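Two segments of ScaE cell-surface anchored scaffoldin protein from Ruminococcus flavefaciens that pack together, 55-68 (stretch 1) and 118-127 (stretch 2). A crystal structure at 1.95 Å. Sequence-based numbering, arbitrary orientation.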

# COMPACT_ATOMS: atom_id res chain seq x y z
N LEU A 55 -4.61 1.88 2.22
CA LEU A 55 -3.89 0.64 2.03
C LEU A 55 -4.38 -0.34 3.09
O LEU A 55 -4.24 -0.08 4.29
N SER A 56 -4.96 -1.45 2.64
CA SER A 56 -5.52 -2.47 3.55
C SER A 56 -4.77 -3.79 3.50
O SER A 56 -4.12 -4.10 2.50
N VAL A 57 -4.91 -4.56 4.59
CA VAL A 57 -4.31 -5.90 4.74
C VAL A 57 -5.43 -6.91 4.98
O VAL A 57 -6.36 -6.64 5.73
N GLU A 58 -5.37 -8.04 4.30
CA GLU A 58 -6.31 -9.12 4.52
C GLU A 58 -5.51 -10.40 4.57
O GLU A 58 -4.47 -10.51 3.89
N GLY A 59 -5.92 -11.34 5.41
CA GLY A 59 -5.33 -12.66 5.38
C GLY A 59 -4.06 -12.80 6.18
O GLY A 59 -3.39 -13.82 6.06
N ALA A 60 -3.72 -11.80 7.01
CA ALA A 60 -2.45 -11.85 7.76
C ALA A 60 -2.59 -11.58 9.27
O ALA A 60 -1.58 -11.39 9.93
N ALA A 61 -3.83 -11.55 9.80
CA ALA A 61 -4.03 -11.16 11.20
C ALA A 61 -3.24 -12.08 12.11
O ALA A 61 -3.24 -13.28 11.91
N ASP A 62 -2.57 -11.49 13.10
CA ASP A 62 -1.73 -12.18 14.07
C ASP A 62 -0.52 -12.89 13.49
O ASP A 62 0.11 -13.70 14.17
N LYS A 63 -0.15 -12.56 12.25
CA LYS A 63 0.99 -13.25 11.60
C LYS A 63 2.14 -12.34 11.19
O LYS A 63 3.17 -12.82 10.68
N TYR A 64 1.97 -11.04 11.34
CA TYR A 64 3.01 -10.12 10.91
C TYR A 64 3.22 -9.00 11.90
O TYR A 64 2.40 -8.80 12.83
N ALA A 65 4.31 -8.26 11.69
CA ALA A 65 4.61 -7.04 12.46
C ALA A 65 5.49 -6.05 11.68
O ALA A 65 5.26 -4.84 11.78
N ALA A 66 6.54 -6.56 11.03
CA ALA A 66 7.56 -5.71 10.41
C ALA A 66 7.12 -5.44 8.96
O ALA A 66 7.02 -6.38 8.17
N THR A 67 6.85 -4.17 8.63
CA THR A 67 6.47 -3.81 7.24
C THR A 67 7.28 -2.60 6.80
O THR A 67 7.74 -1.78 7.63
N GLY A 68 7.49 -2.52 5.50
CA GLY A 68 8.15 -1.36 4.90
C GLY A 68 7.48 -1.31 3.54
O GLY A 68 7.63 -2.25 2.73
N THR A 118 5.88 -8.41 19.02
CA THR A 118 5.16 -9.67 18.76
C THR A 118 4.36 -9.50 17.45
O THR A 118 4.22 -8.38 16.96
N ASN A 119 3.83 -10.59 16.90
CA ASN A 119 3.11 -10.54 15.64
C ASN A 119 1.67 -10.10 15.87
O ASN A 119 0.72 -10.88 15.72
N ASN A 120 1.50 -8.84 16.25
CA ASN A 120 0.18 -8.34 16.54
C ASN A 120 -0.39 -7.37 15.49
O ASN A 120 -1.35 -6.64 15.76
N GLY A 121 0.14 -7.41 14.27
CA GLY A 121 -0.60 -6.80 13.16
C GLY A 121 -1.96 -7.47 12.94
O GLY A 121 -2.13 -8.66 13.21
N LYS A 122 -2.92 -6.70 12.43
CA LYS A 122 -4.27 -7.18 12.15
C LYS A 122 -4.65 -6.93 10.69
O LYS A 122 -3.92 -6.29 9.94
N ASP A 123 -5.81 -7.46 10.28
CA ASP A 123 -6.36 -7.16 8.99
C ASP A 123 -7.11 -5.83 9.09
O ASP A 123 -7.39 -5.35 10.20
N GLY A 124 -7.44 -5.24 7.95
CA GLY A 124 -8.15 -3.97 7.92
C GLY A 124 -7.28 -2.87 7.33
O GLY A 124 -6.27 -3.14 6.65
N VAL A 125 -7.64 -1.62 7.60
CA VAL A 125 -6.89 -0.48 7.04
C VAL A 125 -5.55 -0.28 7.79
O VAL A 125 -5.53 -0.02 9.01
N LEU A 126 -4.44 -0.37 7.05
CA LEU A 126 -3.14 -0.14 7.63
C LEU A 126 -2.80 1.35 7.62
O LEU A 126 -2.34 1.92 8.64
N TRP A 127 -3.00 2.00 6.45
CA TRP A 127 -2.69 3.42 6.33
C TRP A 127 -3.78 4.11 5.55
O TRP A 127 -4.34 3.53 4.60

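Two antiparallel strands, 55-58 and 124-127, set the frame, and a bulge between Leu 55 and Ser 56 shifts their register. Leu 55 (chi1 t, chi2 p), Val 57 (t) and Trp 127 (chi1 m) share one face of the sheet, where branched and aromatic groups fill buried space: Leu 55 CD2 lies 4.4 Å from Trp 127 CD1. Leu 126 (t, p) points toward the first stretch, its CB 4.1 Å from Val 57 CG2. On the other face, the small Ser 56 (m) sets OG 3.8 Å from CG2 of Val 125 (t).

Tyr 64 takes the p rotamer. Its CA-to-CB bond points away, yet the long ring returns to the second stretch. Gly 121 CA sits over one ring face, 3.8 Å from the centroid, in a CH-pi contact; a CB here would lie only 2.3 Å from Tyr 64 CZ, so the glycine makes room for the ring. Leu 126 CD1 lies at the ring edge, 3.6 Å from Tyr 64 OH, and that hydroxyl donates a 2.7 Å hydrogen bond to Lys 122 O, satisfying its polar tip in a buried site.

Among charged groups, Asp 123 (m) uses both carboxylate oxygens to accept backbone protons where the first strand gives way to loop: Gly 59 N to OD2 and Ala 60 N to OD1, each 3.0 Å. Water 1 donates to Asp 123 OD2 at 2.6 Å and accepts a weak bond from Ala 61 N at 3.3 Å. Lys 122 (m, m, t, t) starts away from the first stretch, but its flexible chain brings NZ within 2.8 Å of OD1 of Asp 62 (m), forming a salt bridge.

Water 3 bridges two side chains across the stretches: it accepts from Trp 127 NE1 at 3.0 Å and hydrogen-bonds Thr 67 OG1 (chi1 p) at 2.7 Å.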

# COMPACT_ATOMS: atom_id res chain seq x y z
CB LEU A 55 -2.37 0.83 2.11
CG LEU A 55 -1.44 -0.40 2.10
CD1 LEU A 55 -1.51 -1.14 0.80
CD2 LEU A 55 0.02 0.06 2.32
CB SER A 56 -7.01 -2.71 3.21
OG SER A 56 -7.75 -1.52 3.47
CB VAL A 57 -3.38 -5.97 5.99
CG1 VAL A 57 -2.86 -7.39 6.20
CG2 VAL A 57 -2.21 -5.00 5.88
CB GLU A 58 -7.31 -9.18 3.36
CG GLU A 58 -8.61 -9.88 3.71
CD GLU A 58 -9.57 -10.03 2.51
OE1 GLU A 58 -9.83 -9.03 1.78
OE2 GLU A 58 -10.06 -11.17 2.32
CB ALA A 60 -1.48 -10.84 7.15
CB ALA A 61 -5.52 -11.19 11.55
CB ASP A 62 -2.56 -13.13 14.96
CG ASP A 62 -3.74 -12.41 15.60
OD1 ASP A 62 -3.54 -11.28 16.10
OD2 ASP A 62 -4.86 -12.96 15.58
CB LYS A 63 0.50 -13.95 10.32
CG LYS A 63 -0.63 -14.96 10.52
CD LYS A 63 -0.23 -16.06 11.47
CE LYS A 63 -1.36 -17.10 11.61
NZ LYS A 63 -0.83 -18.19 12.50
CB TYR A 64 2.67 -9.57 9.49
CG TYR A 64 1.59 -8.48 9.53
CD1 TYR A 64 0.23 -8.82 9.59
CD2 TYR A 64 1.92 -7.13 9.53
CE1 TYR A 64 -0.75 -7.82 9.64
CE2 TYR A 64 0.94 -6.13 9.60
CZ TYR A 64 -0.39 -6.49 9.67
OH TYR A 64 -1.36 -5.54 9.74
CB ALA A 65 5.33 -7.38 13.76
CB ALA A 66 8.88 -6.40 10.40
CB THR A 67 4.95 -3.48 7.06
OG1 THR A 67 4.64 -2.22 7.69
CG2 THR A 67 4.04 -4.58 7.62
CB THR A 118 4.11 -10.03 19.86
OG1 THR A 118 3.12 -8.99 19.91
CG2 THR A 118 4.76 -10.16 21.25
CB ASN A 119 3.17 -11.89 14.91
CG ASN A 119 4.58 -12.25 14.51
OD1 ASN A 119 5.31 -11.39 14.01
ND2 ASN A 119 4.97 -13.52 14.71
CB ASN A 120 0.10 -7.78 17.99
CG ASN A 120 1.10 -6.68 18.26
OD1 ASN A 120 1.81 -6.24 17.35
ND2 ASN A 120 1.15 -6.21 19.52
CB LYS A 122 -5.28 -6.45 13.07
CG LYS A 122 -5.04 -6.64 14.59
CD LYS A 122 -5.33 -8.11 14.99
CE LYS A 122 -5.47 -8.27 16.52
NZ LYS A 122 -5.68 -9.72 16.86
CB ASP A 123 -7.34 -8.26 8.60
CG ASP A 123 -6.64 -9.51 8.11
OD1 ASP A 123 -5.39 -9.52 7.95
OD2 ASP A 123 -7.36 -10.50 7.88
CB VAL A 125 -7.70 0.84 7.12
CG1 VAL A 125 -6.85 2.05 6.66
CG2 VAL A 125 -8.94 0.76 6.25
CB LEU A 126 -2.08 -0.99 6.89
CG LEU A 126 -0.72 -1.21 7.54
CD1 LEU A 126 -0.85 -2.14 8.72
CD2 LEU A 126 0.34 -1.75 6.51
CB TRP A 127 -1.36 3.65 5.62
CG TRP A 127 -0.22 3.20 6.38
CD1 TRP A 127 0.48 2.02 6.22
CD2 TRP A 127 0.44 3.92 7.43
NE1 TRP A 127 1.49 1.95 7.14
CE2 TRP A 127 1.50 3.11 7.89
CE3 TRP A 127 0.22 5.18 8.03
CZ2 TRP A 127 2.37 3.52 8.92
CZ3 TRP A 127 1.08 5.58 9.06
CH2 TRP A 127 2.15 4.75 9.49
O HOH W 1 -6.64 -12.90 8.62
O HOH W 2 -1.14 -11.38 18.28
O HOH W 3 3.75 0.05 6.62